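Local coordinates for protein metalloregulator ScaR (Streptococcus gordonii, PDB 3HRS) that represses transcription in response to manganese, probably by binding DNA as a metal-activated homodimer of the DtxR/MntR family, at residues M41-L49 with Y58-L67. Numbering follows the deposited sequence.
Sequences MKKLLAEEL and YLLTDLGLKL. With SO4 (sulfate ion), chain E.
Thr-61 OG1 donates to the carbonyl O of Glu-48 at 2.6 Å, approaching slightly tilted from that carbonyl's plane, and accepts from Gly-64 N at 2.9 Å, the N-cap bond of helix 62-84. One hydroxyl thus caps a helix while tying it to the turn that follows helix 34-46, an example of a capping residue doing double duty. It sits between the backbone N and the carbonyl carbon (chi1 71°), where it can serve both partners. A backbone bond runs beside it, from Thr-61 N to Leu-49 O, 2.9 Å. The same oxygen also receives CA-H contacts from Leu-60 and Gly-64, and the CA atoms of Leu-49 and Gly-64 are 4.1 Å apart.

Both acceptor carbonyls belong to the turn just past the end of helix 34-46. Glu-48, with positive phi, is the C-prime residue of a Schellman motif, Leu-49 N returning to Leu-44 O and Glu-48 N to Leu-45 O. The whole arrangement belongs to the winged helix-turn-helix of the DtxR/MntR family: helix 34-46, probably the recognition helix, runs into the two-stranded wing of 50-53 and 57-60, and the return strand leads into helix 62-84.

Side-chain packing flanks these bonds. CD1 of Leu-49 meets CD2 of Leu-63, which also touches the carbonyl O of Glu-47. Farther back along the helix, Met-41 makes a Met-aromatic contact, its SD over a face of the Tyr-58 ring, 4.3 Å from the centroid and 25° off the normal. The bend at chi2 (-59°) brings the sulfur there, while Met-41 CG touches Tyr-58 OH at 3.6 Å. Leu-11 and Ile-26 of neighbouring helices also pack on Met-41.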
# COMPACT_ATOMS: atom_id res chain seq x y z
N MET A 41 0.55 26.38 11.58
CA MET A 41 -0.64 27.20 11.48
C MET A 41 -0.49 28.25 10.38
O MET A 41 -1.40 28.44 9.56
CB MET A 41 -0.98 27.85 12.82
CG MET A 41 -1.19 26.87 13.97
SD MET A 41 -2.53 25.70 13.66
CE MET A 41 -1.61 24.36 12.96
N LYS A 42 0.65 28.95 10.34
CA LYS A 42 0.90 29.92 9.28
C LYS A 42 0.56 29.30 7.92
O LYS A 42 -0.19 29.90 7.12
CB LYS A 42 2.36 30.41 9.27
CG LYS A 42 2.59 31.78 9.93
CD LYS A 42 3.82 32.49 9.34
CE LYS A 42 3.82 34.01 9.63
NZ LYS A 42 4.88 34.76 8.87
N LYS A 43 1.10 28.10 7.68
CA LYS A 43 0.89 27.36 6.44
C LYS A 43 -0.58 26.99 6.27
O LYS A 43 -1.18 27.24 5.20
CB LYS A 43 1.77 26.11 6.40
CG LYS A 43 1.63 25.25 5.14
CD LYS A 43 2.60 24.06 5.15
CE LYS A 43 2.50 23.20 3.88
NZ LYS A 43 3.40 22.00 3.92
N LEU A 44 -1.15 26.40 7.33
CA LEU A 44 -2.57 26.06 7.39
C LEU A 44 -3.45 27.29 7.15
O LEU A 44 -4.42 27.22 6.39
CB LEU A 44 -2.92 25.39 8.72
CG LEU A 44 -3.14 23.87 8.72
CD1 LEU A 44 -2.66 23.19 7.45
CD2 LEU A 44 -2.54 23.19 9.94
N LEU A 45 -3.13 28.43 7.77
CA LEU A 45 -3.86 29.65 7.42
C LEU A 45 -3.70 29.97 5.94
O LEU A 45 -4.68 30.22 5.25
CB LEU A 45 -3.37 30.84 8.23
CG LEU A 45 -3.99 31.16 9.58
CD1 LEU A 45 -5.44 30.71 9.60
CD2 LEU A 45 -3.20 30.47 10.65
N ALA A 46 -2.46 29.97 5.46
CA ALA A 46 -2.19 30.39 4.09
C ALA A 46 -2.89 29.51 3.07
O ALA A 46 -3.29 29.99 2.01
CB ALA A 46 -0.71 30.42 3.82
N GLU A 47 -3.04 28.22 3.39
CA GLU A 47 -3.73 27.32 2.47
C GLU A 47 -5.25 27.40 2.63
O GLU A 47 -6.01 26.65 2.02
CB GLU A 47 -3.23 25.90 2.64
CG GLU A 47 -1.91 25.64 1.94
CD GLU A 47 -1.65 24.16 1.73
OE1 GLU A 47 -0.51 23.71 2.00
OE2 GLU A 47 -2.59 23.44 1.29
N GLU A 48 -5.69 28.35 3.44
CA GLU A 48 -7.11 28.58 3.62
C GLU A 48 -7.83 27.29 4.06
O GLU A 48 -9.01 27.10 3.75
CB GLU A 48 -7.70 29.18 2.35
CG GLU A 48 -6.92 30.40 1.90
CD GLU A 48 -7.42 30.99 0.59
OE1 GLU A 48 -7.97 30.21 -0.24
OE2 GLU A 48 -7.27 32.22 0.38
N LEU A 49 -7.13 26.43 4.80
CA LEU A 49 -7.73 25.28 5.48
C LEU A 49 -8.47 25.68 6.76
O LEU A 49 -9.50 25.11 7.10
CB LEU A 49 -6.67 24.23 5.81
CG LEU A 49 -6.45 23.12 4.80
CD1 LEU A 49 -7.08 23.44 3.46
CD2 LEU A 49 -4.96 22.79 4.67
N TYR A 58 -9.49 28.36 16.16
CA TYR A 58 -9.56 28.21 14.72
C TYR A 58 -10.86 27.54 14.32
O TYR A 58 -11.40 26.73 15.06
CB TYR A 58 -8.40 27.38 14.20
CG TYR A 58 -7.05 27.84 14.65
CD1 TYR A 58 -6.45 27.30 15.77
CD2 TYR A 58 -6.35 28.79 13.93
CE1 TYR A 58 -5.20 27.70 16.17
CE2 TYR A 58 -5.09 29.19 14.33
CZ TYR A 58 -4.52 28.65 15.45
OH TYR A 58 -3.27 29.05 15.85
N LEU A 59 -11.36 27.91 13.15
CA LEU A 59 -12.50 27.23 12.53
C LEU A 59 -12.00 26.68 11.22
O LEU A 59 -11.17 27.29 10.56
CB LEU A 59 -13.64 28.21 12.22
CG LEU A 59 -14.73 28.60 13.24
CD1 LEU A 59 -14.19 28.63 14.63
CD2 LEU A 59 -15.37 29.96 12.85
N LEU A 60 -12.52 25.53 10.82
CA LEU A 60 -12.13 24.97 9.53
C LEU A 60 -13.00 25.50 8.40
O LEU A 60 -14.21 25.74 8.56
CB LEU A 60 -12.13 23.45 9.55
CG LEU A 60 -10.87 22.88 10.18
CD1 LEU A 60 -10.89 23.19 11.66
CD2 LEU A 60 -10.77 21.38 9.96
N THR A 61 -12.36 25.69 7.26
CA THR A 61 -13.03 26.16 6.08
C THR A 61 -13.61 24.96 5.37
O THR A 61 -13.26 23.83 5.71
CB THR A 61 -12.02 26.84 5.14
OG1 THR A 61 -11.17 25.85 4.58
CG2 THR A 61 -11.17 27.83 5.93
N ASP A 62 -14.49 25.18 4.39
CA ASP A 62 -14.94 24.06 3.59
C ASP A 62 -13.74 23.29 3.01
O ASP A 62 -13.68 22.06 3.09
CB ASP A 62 -15.94 24.47 2.51
CG ASP A 62 -16.48 23.27 1.74
OD1 ASP A 62 -15.76 22.78 0.82
OD2 ASP A 62 -17.61 22.81 2.06
N LEU A 63 -12.76 23.98 2.46
CA LEU A 63 -11.60 23.24 1.95
C LEU A 63 -10.96 22.38 3.06
O LEU A 63 -10.60 21.22 2.83
CB LEU A 63 -10.56 24.16 1.33
CG LEU A 63 -9.47 23.52 0.49
CD1 LEU A 63 -9.94 23.41 -0.95
CD2 LEU A 63 -8.21 24.34 0.55
N GLY A 64 -10.87 22.94 4.28
CA GLY A 64 -10.39 22.17 5.42
C GLY A 64 -11.15 20.86 5.70
O GLY A 64 -10.56 19.78 5.69
N LEU A 65 -12.44 20.97 5.97
CA LEU A 65 -13.31 19.81 6.14
C LEU A 65 -13.20 18.82 4.98
O LEU A 65 -13.15 17.60 5.18
CB LEU A 65 -14.76 20.26 6.28
CG LEU A 65 -15.16 20.54 7.74
CD1 LEU A 65 -13.92 20.58 8.63
CD2 LEU A 65 -15.95 21.84 7.86
N LYS A 66 -13.16 19.33 3.76
CA LYS A 66 -13.09 18.42 2.65
C LYS A 66 -11.81 17.59 2.75
O LYS A 66 -11.80 16.40 2.39
CB LYS A 66 -13.20 19.17 1.32
CG LYS A 66 -14.64 19.23 0.77
CD LYS A 66 -14.66 19.86 -0.65
CE LYS A 66 -16.05 19.75 -1.29
NZ LYS A 66 -17.15 19.68 -0.25
N LEU A 67 -10.74 18.20 3.27
CA LEU A 67 -9.46 17.49 3.42
C LEU A 67 -9.53 16.49 4.54
O LEU A 67 -9.08 15.35 4.39
CB LEU A 67 -8.36 18.44 3.79
CG LEU A 67 -6.98 18.26 3.18
CD1 LEU A 67 -6.01 18.45 4.32
CD2 LEU A 67 -6.73 16.92 2.54
S SO4 E . 3.01 18.03 3.70
O1 SO4 E . 2.76 16.61 3.94
O2 SO4 E . 3.08 18.78 4.96
O3 SO4 E . 4.29 18.19 3.01
O4 SO4 E . 1.94 18.56 2.86